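Nitroreductase (Desulfitobacterium hafniense, PDB 3PXV) binds flavin mononucleotide as its cofactor and works as a nitroreductase, probably passing electrons through the flavin to an oxidised substrate. Local coordinates at the interface of chains A and B. Residues are numbered along the deposited sequence; one frame, centred on the assembly and turned at random. Chains: chain A/B, Nitroreductase.

Four patches show how a two-fold dimer can be built from an intimate core and a C-terminal strand that reaches across to the partner. Contacts 1 and 2 are neighbours, with C-alpha centres about 11 Å apart, and both include FMN-pocket residues. From contact 1 the partner's 3-10 helix 182-184 runs into strand 185-188, which makes contact 3, about 17 Å away. Contact 4 uses the same strand of the other chain; it is about 40 Å from contact 3 and 20 Å from contact 2, with which it shares helix 26-36, taken from opposite chains. Two-fold symmetry repeats every patch, so each C-terminal segment embraces its partner.

Contact 1: the interface of chains A and B. Residues chain A 37, 46, 48; chain B 178-179, 181, 184.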
ATOM      1  N   ILE A  37      -0.015  12.037   2.623  1.00 41.08           N
ATOM      2  CA  ILE A  37      -1.141  12.593   1.841  1.00 42.15           C
ATOM      3  C   ILE A  37      -0.876  12.672   0.316  1.00 40.90           C
ATOM      4  O   ILE A  37      -1.760  12.996  -0.461  1.00 41.51           O
ATOM      5  CB  ILE A  37      -1.620  13.958   2.378  1.00 43.38           C
ATOM      6  CG1 ILE A  37      -0.480  14.965   2.348  1.00 45.17           C
ATOM      7  CG2 ILE A  37      -2.194  13.806   3.805  1.00 38.74           C
ATOM      8  CD1 ILE A  37      -0.943  16.350   2.523  1.00 41.49           C
ATOM      9  N   GLN A  46      -9.389   9.092  -1.426  1.00 45.89           N
ATOM     10  CA  GLN A  46      -8.688   9.448  -0.196  1.00 45.59           C
ATOM     11  C   GLN A  46      -9.574   9.194   1.008  1.00 45.04           C
ATOM     12  O   GLN A  46      -9.794  10.090   1.810  1.00 42.40           O
ATOM     13  CB  GLN A  46      -8.257  10.913  -0.228  1.00 45.24           C
ATOM     14  CG  GLN A  46      -7.377  11.329  -1.438  1.00 44.98           C
ATOM     15  CD  GLN A  46      -6.911  12.791  -1.322  1.00 45.88           C
ATOM     16  OE1 GLN A  46      -6.965  13.366  -0.229  1.00 41.64           O
ATOM     17  NE2 GLN A  46      -6.479  13.397  -2.440  1.00 40.09           N
ATOM     18  N   TRP A  48      -9.296   8.120   3.764  1.00 41.57           N
ATOM     19  CA  TRP A  48      -8.409   7.975   4.863  1.00 42.86           C
ATOM     20  C   TRP A  48      -8.061   9.327   5.484  1.00 41.87           C
ATOM     21  O   TRP A  48      -8.416  10.371   4.948  1.00 45.45           O
ATOM     22  CB  TRP A  48      -7.130   7.198   4.454  1.00 41.62           C
ATOM     23  CG  TRP A  48      -6.462   7.549   3.107  1.00 40.88           C
ATOM     24  CD1 TRP A  48      -6.297   6.709   2.055  1.00 43.16           C
ATOM     25  CD2 TRP A  48      -5.895   8.803   2.701  1.00 40.10           C
ATOM     26  NE1 TRP A  48      -5.652   7.341   1.035  1.00 43.54           N
ATOM     27  CE2 TRP A  48      -5.383   8.624   1.403  1.00 39.86           C
ATOM     28  CE3 TRP A  48      -5.728  10.051   3.323  1.00 42.21           C
ATOM     29  CZ2 TRP A  48      -4.739   9.642   0.703  1.00 38.74           C
ATOM     30  CZ3 TRP A  48      -5.096  11.059   2.623  1.00 36.22           C
ATOM     31  CH2 TRP A  48      -4.606  10.846   1.331  1.00 40.47           C
TER
ATOM     32  N   HIS B 178      -2.024  14.586  -7.909  1.00 43.54           N
ATOM     33  CA  HIS B 178      -3.102  15.170  -7.124  1.00 42.18           C
ATOM     34  C   HIS B 178      -2.484  16.111  -6.087  1.00 42.58           C
ATOM     35  O   HIS B 178      -1.378  15.859  -5.578  1.00 41.49           O
ATOM     36  CB  HIS B 178      -3.914  14.063  -6.432  1.00 41.83           C
ATOM     37  CG  HIS B 178      -3.196  13.401  -5.299  1.00 39.28           C
ATOM     38  ND1 HIS B 178      -2.241  12.427  -5.490  1.00 42.27           N
ATOM     39  CD2 HIS B 178      -3.299  13.572  -3.959  1.00 39.20           C
ATOM     40  CE1 HIS B 178      -1.786  12.025  -4.315  1.00 42.87           C
ATOM     41  NE2 HIS B 178      -2.408  12.707  -3.367  1.00 42.13           N
ATOM     42  N   VAL B 179      -3.188  17.191  -5.789  1.00 43.17           N
ATOM     43  CA  VAL B 179      -2.703  18.149  -4.803  1.00 44.29           C
ATOM     44  C   VAL B 179      -2.822  17.487  -3.441  1.00 44.47           C
ATOM     45  O   VAL B 179      -3.879  16.935  -3.103  1.00 44.28           O
ATOM     46  CB  VAL B 179      -3.606  19.395  -4.671  1.00 45.93           C
ATOM     47  CG1 VAL B 179      -2.762  20.652  -4.344  1.00 39.93           C
ATOM     48  CG2 VAL B 179      -4.401  19.589  -5.898  1.00 45.23           C
ATOM     49  N   ASP B 181      -3.876  17.145   0.124  1.00 46.35           N
ATOM     50  CA  ASP B 181      -4.877  17.778   0.973  1.00 46.12           C
ATOM     51  C   ASP B 181      -4.289  17.851   2.382  1.00 46.31           C
ATOM     52  O   ASP B 181      -4.324  16.884   3.102  1.00 44.38           O
ATOM     53  CB  ASP B 181      -6.154  16.940   0.987  1.00 45.75           C
ATOM     54  CG  ASP B 181      -7.294  17.612   1.737  1.00 50.56           C
ATOM     55  OD1 ASP B 181      -7.091  18.659   2.409  1.00 49.66           O
ATOM     56  OD2 ASP B 181      -8.416  17.092   1.622  1.00 51.36           O
ATOM     57  N   LYS B 184      -6.152  16.705   5.706  1.00 45.04           N
ATOM     58  CA  LYS B 184      -6.258  15.312   6.137  1.00 44.53           C
ATOM     59  C   LYS B 184      -5.198  14.902   7.180  1.00 44.26           C
ATOM     60  O   LYS B 184      -5.196  13.775   7.648  1.00 43.14           O
ATOM     61  CB  LYS B 184      -6.252  14.380   4.937  1.00 47.85           C
ATOM     62  CG  LYS B 184      -7.499  14.546   4.060  1.00 46.39           C
ATOM     63  CD  LYS B 184      -7.642  13.363   3.158  1.00 45.37           C
ATOM     64  CE  LYS B 184      -8.936  13.448   2.347  1.00 44.68           C
ATOM     65  NZ  LYS B 184      -8.837  14.512   1.342  1.00 45.46           N
TER
HETATM   66  O   HOH W   1      -4.207  14.429  -0.460  1.00 40.81           O
HETATM   67  O   HOH W   2      -6.670  15.871  -2.965  1.00 48.25           O
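The aliphatic part of B:Lys184 crosses A:Trp48 at about a right angle, its CD lying 3.5 Å from CZ3 at the rim of the indole. A:Gln46 adds its own methylene to this small greasy centre, with CB 3.7 Å from CE of the lysine. Farther out, the bend at the last torsion of B:Lys184 (chi4 71°) turns the terminal amino group away from the line of the chain and toward the amide. There NZ donates to A:Gln46 OE1 at 2.7 Å, coming from above the carbonyl plane. The same NZ forms a salt bridge with B:Asp181 OD2 at 2.6 Å on the anti side of the carboxylate, which probably helps balance its charge and fixes where it points. At the other end of the rim, B:His178 NE2 donates to the backbone A:Ile37 O at 3.0 Å, nearly in the imidazole plane and onto a carbonyl lone pair. Water 1 links that oxygen to B:Asp181 N, while water 2 joins A:Gln46 NE2 to B:Val179 O. The patch thus clasps the partner's C-terminal segment to the chain and probably helps to orient B:His178, an FMN-pocket residue.

Contact 2: the interface of chains A and B. Residues chain A 35, 38, 40, 115, 119, 122; chain B 10, 13, 118, 122, 133.
Two copies of helix 106-126 pack against each other at an oblique angle, A:Ile115, A:Thr119 and A:Leu122 of one facing B:Gln118 and B:Leu122 of the other, with B:Ile10 of helix 5-12 alongside. The two Leu122 residues touch through their CD1 methyls, 4.0 Å apart. In A:Thr119 the hydroxyl is set beside the backbone N (chi1 -48°), where it donates to A:Ile115 O at 2.7 Å; CG2 is thereby directed at B:Ile10, meeting its CG2 at 3.6 Å. B:Gln118 NE2 adds a weak bond to the threonine OG1. Over the centre of one face of the B:Arg13 guanidinium sits A:Pro40, its CG 3.7 Å from CZ. At the guanidinium edge NE reaches water 3 at 2.8 Å, and that water also binds A:Gln38 O and B:Ile10 O. The selenomethionine B:Met133 comes tip to tip with A:Ile115, CE lying 3.7 Å from CD1. With an alanine in place of B:Arg13, A:Pro40 would probably lose the flat surface it rests on and water 3 its bridge to that side chain. This tight core joins the two subunits where A:Pro40, A:Ile115, B:Arg13 and B:Met133, all FMN-pocket residues, build the cofactor site from both chains.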
ATOM      1  N   ALA A  35       4.228  13.230   3.042  1.00 42.98           N
ATOM      2  CA  ALA A  35       4.430  12.113   2.112  1.00 39.76           C
ATOM      3  C   ALA A  35       3.165  11.286   2.105  1.00 39.82           C
ATOM      4  O   ALA A  35       2.650  10.935   1.053  1.00 41.32           O
ATOM      5  CB  ALA A  35       5.621  11.256   2.520  1.00 37.99           C
ATOM      6  N   GLN A  38       0.355  12.376  -0.082  1.00 42.27           N
ATOM      7  CA  GLN A  38       0.758  12.274  -1.491  1.00 41.56           C
ATOM      8  C   GLN A  38       0.551  10.829  -2.018  1.00 41.40           C
ATOM      9  O   GLN A  38       0.888  10.541  -3.157  1.00 41.52           O
ATOM     10  CB  GLN A  38       2.215  12.712  -1.654  1.00 41.22           C
ATOM     11  CG  GLN A  38       2.456  14.234  -1.421  1.00 41.60           C
ATOM     12  CD  GLN A  38       3.909  14.561  -1.102  1.00 44.54           C
ATOM     13  OE1 GLN A  38       4.702  13.652  -0.861  1.00 39.21           O
ATOM     14  NE2 GLN A  38       4.261  15.867  -1.065  1.00 42.09           N
ATOM     15  N   PRO A  40      -1.350   7.816  -3.695  1.00 39.68           N
ATOM     16  CA  PRO A  40      -2.477   7.758  -4.618  1.00 40.56           C
ATOM     17  C   PRO A  40      -3.560   6.851  -3.997  1.00 41.06           C
ATOM     18  O   PRO A  40      -3.274   6.089  -3.059  1.00 38.53           O
ATOM     19  CB  PRO A  40      -1.869   7.118  -5.865  1.00 40.48           C
ATOM     20  CG  PRO A  40      -0.749   6.288  -5.364  1.00 38.21           C
ATOM     21  CD  PRO A  40      -0.231   6.960  -4.116  1.00 39.55           C
ATOM     22  N   ILE A 115      -1.306   1.413   0.528  1.00 41.55           N
ATOM     23  CA  ILE A 115      -0.516   2.323  -0.290  1.00 38.33           C
ATOM     24  C   ILE A 115       0.031   3.448   0.566  1.00 36.72           C
ATOM     25  O   ILE A 115       1.193   3.779   0.489  1.00 38.48           O
ATOM     26  CB  ILE A 115      -1.358   2.885  -1.416  1.00 38.17           C
ATOM     27  CG1 ILE A 115      -1.610   1.812  -2.485  1.00 37.81           C
ATOM     28  CG2 ILE A 115      -0.685   4.119  -2.050  1.00 33.50           C
ATOM     29  CD1 ILE A 115      -2.620   2.261  -3.598  1.00 39.73           C
ATOM     30  N   THR A 119       3.867   4.441   2.094  1.00 39.44           N
ATOM     31  CA  THR A 119       4.429   5.762   1.777  1.00 38.54           C
ATOM     32  C   THR A 119       5.038   6.330   3.069  1.00 41.12           C
ATOM     33  O   THR A 119       6.153   6.858   3.066  1.00 41.30           O
ATOM     34  CB  THR A 119       3.376   6.729   1.166  1.00 41.25           C
ATOM     35  OG1 THR A 119       2.651   6.077   0.101  1.00 40.40           O
ATOM     36  CG2 THR A 119       4.030   8.009   0.615  1.00 31.26           C
ATOM     37  N   LEU A 122       8.376   4.275   3.922  1.00 41.00           N
ATOM     38  CA  LEU A 122       9.512   4.630   3.068  1.00 40.40           C
ATOM     39  C   LEU A 122       9.991   6.085   3.348  1.00 41.79           C
ATOM     40  O   LEU A 122      11.196   6.328   3.486  1.00 43.97           O
ATOM     41  CB  LEU A 122       9.160   4.379   1.608  1.00 38.67           C
ATOM     42  CG  LEU A 122       8.839   2.898   1.318  1.00 41.09           C
ATOM     43  CD1 LEU A 122       8.334   2.758  -0.121  1.00 37.52           C
ATOM     44  CD2 LEU A 122      10.044   1.946   1.562  1.00 30.90           C
TER
ATOM     45  N   ILE B  10       8.226  10.547  -3.993  1.00 43.40           N
ATOM     46  CA  ILE B  10       6.879  10.424  -3.454  1.00 41.17           C
ATOM     47  C   ILE B  10       6.040  11.592  -3.969  1.00 42.07           C
ATOM     48  O   ILE B  10       4.922  11.373  -4.419  1.00 41.05           O
ATOM     49  CB  ILE B  10       6.889  10.392  -1.905  1.00 41.23           C
ATOM     50  CG1 ILE B  10       7.462   9.056  -1.427  1.00 39.50           C
ATOM     51  CG2 ILE B  10       5.492  10.657  -1.341  1.00 34.00           C
ATOM     52  CD1 ILE B  10       8.051   9.071  -0.011  1.00 32.23           C
ATOM     53  N   ARG B  13       5.415  11.488  -8.119  1.00 41.99           N
ATOM     54  CA  ARG B  13       4.749  10.339  -8.678  1.00 40.78           C
ATOM     55  C   ARG B  13       3.358  10.758  -9.052  1.00 42.58           C
ATOM     56  O   ARG B  13       2.661  11.343  -8.260  1.00 42.69           O
ATOM     57  CB  ARG B  13       4.669   9.206  -7.690  1.00 39.24           C
ATOM     58  CG  ARG B  13       3.898   7.961  -8.221  1.00 42.20           C
ATOM     59  CD  ARG B  13       2.977   7.322  -7.149  1.00 38.34           C
ATOM     60  NE  ARG B  13       2.133   8.381  -6.608  1.00 41.19           N
ATOM     61  CZ  ARG B  13       1.053   8.892  -7.199  1.00 40.63           C
ATOM     62  NH1 ARG B  13       0.578   8.413  -8.341  1.00 44.31           N
ATOM     63  NH2 ARG B  13       0.405   9.863  -6.602  1.00 44.13           N
ATOM     64  N   GLN B 118       2.273   0.298  -4.330  1.00 43.00           N
ATOM     65  CA  GLN B 118       2.919   1.606  -4.100  1.00 42.06           C
ATOM     66  C   GLN B 118       4.434   1.433  -4.192  1.00 40.60           C
ATOM     67  O   GLN B 118       5.117   2.274  -4.762  1.00 39.93           O
ATOM     68  CB  GLN B 118       2.494   2.234  -2.761  1.00 40.35           C
ATOM     69  CG  GLN B 118       3.144   3.563  -2.413  1.00 40.86           C
ATOM     70  CD  GLN B 118       2.833   4.711  -3.368  1.00 41.25           C
ATOM     71  OE1 GLN B 118       2.358   4.502  -4.459  1.00 45.26           O
ATOM     72  NE2 GLN B 118       3.125   5.938  -2.951  1.00 40.58           N
ATOM     73  N   LEU B 122       6.559   3.744  -6.757  1.00 41.16           N
ATOM     74  CA  LEU B 122       7.668   4.601  -6.327  1.00 42.68           C
ATOM     75  C   LEU B 122       8.977   4.149  -6.963  1.00 43.19           C
ATOM     76  O   LEU B 122       9.773   4.981  -7.437  1.00 45.54           O
ATOM     77  CB  LEU B 122       7.768   4.694  -4.787  1.00 41.74           C
ATOM     78  CG  LEU B 122       6.563   5.358  -4.116  1.00 39.02           C
ATOM     79  CD1 LEU B 122       6.772   5.468  -2.627  1.00 34.53           C
ATOM     80  CD2 LEU B 122       6.270   6.740  -4.694  1.00 35.67           C
HETATM   81  N   MSE B 133      -1.551   2.849 -11.235  1.00 42.29           N
HETATM   82  CA  MSE B 133      -2.280   1.727 -10.627  1.00 42.17           C
HETATM   83  C   MSE B 133      -3.548   1.528 -11.456  1.00 42.84           C
HETATM   84  O   MSE B 133      -4.256   2.482 -11.785  1.00 41.15           O
HETATM   85  CB  MSE B 133      -2.660   2.006  -9.165  1.00 43.85           C
HETATM   86  CG  MSE B 133      -1.816   1.271  -8.099  1.00 49.69           C
HETATM   87 SE   MSE B 133      -0.054   1.922  -7.919  0.75 53.58          SE
HETATM   88  CE  MSE B 133      -0.316   2.971  -6.371  1.00 51.36           C
TER
HETATM   89  O   HOH W   3       3.071   9.217  -4.059  1.00 41.66           O

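Contact 3: the interface of chains A and B. Residues chain A 51-52, 58, 153-154; chain B 186-188.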
ATOM      1  N   ILE A  51      -3.323  10.749  11.085  1.00 41.54           N
ATOM      2  CA  ILE A  51      -3.406  11.283  12.446  1.00 43.67           C
ATOM      3  C   ILE A  51      -2.078  10.984  13.148  1.00 43.07           C
ATOM      4  O   ILE A  51      -1.749   9.825  13.405  1.00 39.05           O
ATOM      5  CB  ILE A  51      -4.612  10.653  13.228  1.00 41.57           C
ATOM      6  CG1 ILE A  51      -5.925  10.863  12.466  1.00 41.40           C
ATOM      7  CG2 ILE A  51      -4.726  11.238  14.593  1.00 38.66           C
ATOM      8  CD1 ILE A  51      -7.131  10.060  13.025  1.00 42.57           C
ATOM      9  N   VAL A  52      -1.306  12.039  13.399  1.00 44.16           N
ATOM     10  CA  VAL A  52      -0.018  11.917  14.092  1.00 43.74           C
ATOM     11  C   VAL A  52      -0.268  11.983  15.593  1.00 42.42           C
ATOM     12  O   VAL A  52      -0.633  13.018  16.129  1.00 42.79           O
ATOM     13  CB  VAL A  52       0.963  12.984  13.638  1.00 43.40           C
ATOM     14  CG1 VAL A  52       2.291  12.768  14.307  1.00 41.95           C
ATOM     15  CG2 VAL A  52       1.066  12.947  12.098  1.00 40.59           C
ATOM     16  N   LEU A  58      -2.533   8.322  25.710  1.00 46.46           N
ATOM     17  CA  LEU A  58      -3.447   7.670  24.752  1.00 45.62           C
ATOM     18  C   LEU A  58      -2.802   6.360  24.246  1.00 47.15           C
ATOM     19  O   LEU A  58      -3.439   5.294  24.260  1.00 46.71           O
ATOM     20  CB  LEU A  58      -3.787   8.613  23.582  1.00 45.00           C
ATOM     21  CG  LEU A  58      -4.789   8.129  22.522  1.00 45.97           C
ATOM     22  CD1 LEU A  58      -6.058   7.608  23.168  1.00 39.61           C
ATOM     23  CD2 LEU A  58      -5.145   9.218  21.476  1.00 40.73           C
ATOM     24  N   ARG A 153     -11.129  10.290  20.703  1.00 49.24           N
ATOM     25  CA  ARG A 153      -9.884  10.819  21.263  1.00 49.28           C
ATOM     26  C   ARG A 153      -8.863  11.035  20.195  1.00 47.16           C
ATOM     27  O   ARG A 153      -8.065  11.955  20.301  1.00 48.94           O
ATOM     28  CB  ARG A 153      -9.328   9.931  22.387  1.00 48.24           C
ATOM     29  CG  ARG A 153     -10.162  10.017  23.665  1.00 49.97           C
ATOM     30  CD  ARG A 153      -9.729   9.002  24.740  1.00 52.35           C
ATOM     31  NE  ARG A 153      -8.431   9.261  25.365  1.00 49.52           N
ATOM     32  CZ  ARG A 153      -7.898   8.501  26.332  1.00 55.41           C
ATOM     33  NH1 ARG A 153      -8.544   7.419  26.792  1.00 49.88           N
ATOM     34  NH2 ARG A 153      -6.704   8.807  26.845  1.00 48.71           N
ATOM     35  N   LEU A 154      -8.888  10.175  19.185  1.00 46.33           N
ATOM     36  CA  LEU A 154      -7.972  10.275  18.040  1.00 47.11           C
ATOM     37  C   LEU A 154      -8.494  11.276  16.997  1.00 47.30           C
ATOM     38  O   LEU A 154      -7.730  11.737  16.183  1.00 47.01           O
ATOM     39  CB  LEU A 154      -7.755   8.898  17.384  1.00 45.50           C
ATOM     40  CG  LEU A 154      -6.876   7.873  18.121  1.00 47.37           C
ATOM     41  CD1 LEU A 154      -7.008   6.427  17.593  1.00 40.03           C
ATOM     42  CD2 LEU A 154      -5.456   8.316  18.028  1.00 44.07           C
TER
ATOM     43  N   THR B 186      -3.853  15.625  10.963  1.00 45.56           N
ATOM     44  CA  THR B 186      -4.044  16.285  12.257  1.00 47.10           C
ATOM     45  C   THR B 186      -3.029  15.697  13.228  1.00 47.36           C
ATOM     46  O   THR B 186      -2.428  14.667  12.944  1.00 44.30           O
ATOM     47  CB  THR B 186      -5.448  16.090  12.835  1.00 47.93           C
ATOM     48  OG1 THR B 186      -5.770  14.703  12.776  1.00 50.71           O
ATOM     49  CG2 THR B 186      -6.495  16.897  12.056  1.00 45.95           C
ATOM     50  N   TYR B 187      -2.855  16.366  14.372  1.00 49.24           N
ATOM     51  CA  TYR B 187      -1.942  15.936  15.412  1.00 48.98           C
ATOM     52  C   TYR B 187      -2.673  15.722  16.735  1.00 50.11           C
ATOM     53  O   TYR B 187      -3.502  16.515  17.100  1.00 49.29           O
ATOM     54  CB  TYR B 187      -0.881  16.996  15.599  1.00 49.94           C
ATOM     55  CG  TYR B 187       0.128  17.033  14.497  1.00 51.04           C
ATOM     56  CD1 TYR B 187      -0.168  17.602  13.261  1.00 54.32           C
ATOM     57  CD2 TYR B 187       1.398  16.523  14.696  1.00 54.52           C
ATOM     58  CE1 TYR B 187       0.770  17.632  12.249  1.00 56.36           C
ATOM     59  CE2 TYR B 187       2.351  16.544  13.682  1.00 54.31           C
ATOM     60  CZ  TYR B 187       2.032  17.096  12.474  1.00 55.07           C
ATOM     61  OH  TYR B 187       2.991  17.101  11.505  1.00 59.88           O
ATOM     62  N   VAL B 188      -2.409  14.618  17.419  1.00 51.03           N
ATOM     63  CA  VAL B 188      -2.990  14.394  18.741  1.00 51.87           C
ATOM     64  C   VAL B 188      -1.808  14.523  19.708  1.00 54.48           C
ATOM     65  O   VAL B 188      -0.991  13.600  19.849  1.00 51.02           O
ATOM     66  CB  VAL B 188      -3.699  13.058  18.832  1.00 52.25           C
ATOM     67  CG1 VAL B 188      -4.321  12.877  20.237  1.00 46.65           C
ATOM     68  CG2 VAL B 188      -4.767  12.973  17.733  1.00 45.66           C
TER
HETATM   69  O   HOH W   4      -7.315  13.910  15.079  1.00 44.74           O
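A:Val52 pairs in parallel with strand 185-188 of chain B through its backbone, extending the sheet edge of strand 50-53. A:Val52 N donates to B:Thr186 O at 2.9 Å, and B:Val188 N donates to A:Val52 O at 2.7 Å. Both bonds are fairly straight, and together they grip one residue at its N-H and its carbonyl, from residues two apart on the partner. Apolar contact follows on the two sides of the strand. On one, A:Val52 and B:Tyr187 lie side by side and point the same way, CB being 3.7 Å from CD2, with CG2 over the rim of one ring face. On the other, B:Val188 splits its branches. Its CG1, anti to the backbone N (chi1 -179°), reaches A:Leu58 CD2 at 3.9 Å, whereas CG2 packs 3.6 Å from A:Ile51 CG2. A glycine replacing A:Val52 would probably open a gap beside the ring of B:Tyr187, which would lose the branched flank it packs against. Water supplies the third kind of link: water 4 lies 2.9 Å from B:Thr186 OG1 and bridges it to A:Leu154 O. Together these interactions fasten the C-terminal strand to the neighbouring subunit and probably help to stabilise the dimer.

Contact 4: the interface of chains A and B. Residues chain A 185, 187; chain B 26, 29-30, 34.
The phenol of A:Tyr187 and the amide of B:Gln30 meet where, in this FMN-dependent nitroreductase fold, the C-terminal strand 185-188 of one subunit passes over helix 26-36 of the other. The two side chains cross at about a right angle, yet their flat ends are nearly coplanar, with ring and amide planes only 28° apart. The tyrosine OH donates to B:Gln30 OE1 at 2.7 Å, tilted a little from the carbonyl plane. That oxygen lies in the plane of the ring and at its edge, on the CE1 side, 3.7 Å from CE1, so the bond runs along the phenol's plane and does not involve a face.

The helix residue is shaped to make this possible. In B:Gln30 the chain leaves with CG opposite the backbone N and then bends (chi2 57°), which turns the amide over the outer surface of the helix, toward the strand, and presents OE1 to the hydroxyl. The phenol oxygen comes close to the helix backbone as well: A:Tyr187 OH is 3.4 Å from B:Gln30 CA. It also lies 3.9 Å from the carbonyl carbon, B:Leu29 C, measured from A:Tyr187 OH. Such a fit probably limits how far the ring can swing.

Two residues earlier on the strand, A:Ile185 points to the same helix one turn farther on. Its extended branch (chi2 166°) carries CD1 to 4.0 Å from the backbone N of B:Glu34, a light contact beside the polar one.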
ATOM      1  N   ILE A 185       8.607 -13.570  -8.416  1.00 46.74           N
ATOM      2  CA  ILE A 185       8.683 -12.793  -9.650  1.00 44.89           C
ATOM      3  C   ILE A 185       8.667 -13.735 -10.802  1.00 45.09           C
ATOM      4  O   ILE A 185       9.434 -14.680 -10.805  1.00 48.02           O
ATOM      5  CB  ILE A 185      10.023 -12.010  -9.781  1.00 44.50           C
ATOM      6  CG1 ILE A 185      10.104 -10.920  -8.709  1.00 45.34           C
ATOM      7  CG2 ILE A 185      10.134 -11.386 -11.160  1.00 42.02           C
ATOM      8  CD1 ILE A 185      11.481 -10.332  -8.518  1.00 45.10           C
ATOM      9  N   TYR A 187       7.784 -13.689 -15.351  1.00 50.34           N
ATOM     10  CA  TYR A 187       7.629 -12.857 -16.528  1.00 50.46           C
ATOM     11  C   TYR A 187       6.689 -13.556 -17.491  1.00 52.64           C
ATOM     12  O   TYR A 187       6.635 -14.786 -17.518  1.00 51.34           O
ATOM     13  CB  TYR A 187       8.997 -12.644 -17.201  1.00 51.20           C
ATOM     14  CG  TYR A 187       9.881 -11.630 -16.499  1.00 52.22           C
ATOM     15  CD1 TYR A 187      10.621 -11.971 -15.386  1.00 54.02           C
ATOM     16  CD2 TYR A 187       9.957 -10.330 -16.954  1.00 52.96           C
ATOM     17  CE1 TYR A 187      11.415 -11.052 -14.750  1.00 56.08           C
ATOM     18  CE2 TYR A 187      10.752  -9.397 -16.328  1.00 53.76           C
ATOM     19  CZ  TYR A 187      11.478  -9.758 -15.232  1.00 57.48           C
ATOM     20  OH  TYR A 187      12.254  -8.806 -14.618  1.00 61.59           O
TER
ATOM     21  N   ASP B  26      14.721  -4.640 -19.608  1.00 59.41           N
ATOM     22  CA  ASP B  26      14.654  -5.721 -18.623  1.00 60.19           C
ATOM     23  C   ASP B  26      15.394  -5.323 -17.364  1.00 58.48           C
ATOM     24  O   ASP B  26      14.985  -5.681 -16.267  1.00 57.75           O
ATOM     25  CB  ASP B  26      15.273  -6.993 -19.186  1.00 63.84           C
ATOM     26  CG  ASP B  26      14.445  -7.598 -20.321  1.00 70.81           C
ATOM     27  OD1 ASP B  26      13.195  -7.450 -20.303  1.00 72.75           O
ATOM     28  OD2 ASP B  26      15.045  -8.248 -21.207  1.00 77.94           O
ATOM     29  N   LEU B  29      12.851  -3.256 -15.503  1.00 49.22           N
ATOM     30  CA  LEU B  29      11.740  -4.077 -15.080  1.00 48.43           C
ATOM     31  C   LEU B  29      12.149  -4.952 -13.899  1.00 50.36           C
ATOM     32  O   LEU B  29      11.370  -5.132 -12.967  1.00 50.90           O
ATOM     33  CB  LEU B  29      11.219  -4.965 -16.214  1.00 47.61           C
ATOM     34  CG  LEU B  29      10.491  -4.286 -17.369  1.00 49.52           C
ATOM     35  CD1 LEU B  29      10.115  -5.327 -18.443  1.00 43.55           C
ATOM     36  CD2 LEU B  29       9.261  -3.507 -16.883  1.00 44.01           C
ATOM     37  N   GLN B  30      13.364  -5.484 -13.940  1.00 51.12           N
ATOM     38  CA  GLN B  30      13.889  -6.329 -12.871  1.00 52.57           C
ATOM     39  C   GLN B  30      14.085  -5.539 -11.577  1.00 49.07           C
ATOM     40  O   GLN B  30      13.725  -6.030 -10.515  1.00 46.14           O
ATOM     41  CB  GLN B  30      15.208  -6.997 -13.305  1.00 54.30           C
ATOM     42  CG  GLN B  30      15.813  -7.949 -12.297  1.00 67.50           C
ATOM     43  CD  GLN B  30      14.868  -9.081 -11.875  1.00 78.58           C
ATOM     44  OE1 GLN B  30      13.980  -9.499 -12.633  1.00 76.76           O
ATOM     45  NE2 GLN B  30      15.075  -9.593 -10.655  1.00 79.68           N
ATOM     46  N   GLU B  34      12.149  -6.372  -8.146  1.00 44.66           N
ATOM     47  CA  GLU B  34      12.960  -6.715  -6.970  0.50 45.68           C
ATOM     48  C   GLU B  34      12.499  -5.809  -5.852  1.00 45.32           C
ATOM     49  O   GLU B  34      12.412  -6.213  -4.718  1.00 46.32           O
ATOM     50  CB  GLU B  34      14.465  -6.539  -7.241  0.50 45.81           C
ATOM     51  CG  GLU B  34      15.425  -6.481  -6.002  0.50 50.58           C
ATOM     52  CD  GLU B  34      15.564  -7.790  -5.195  0.50 47.10           C
ATOM     53  OE1 GLU B  34      15.067  -8.844  -5.622  0.50 48.89           O
ATOM     54  OE2 GLU B  34      16.195  -7.760  -4.121  0.50 46.36           O
TER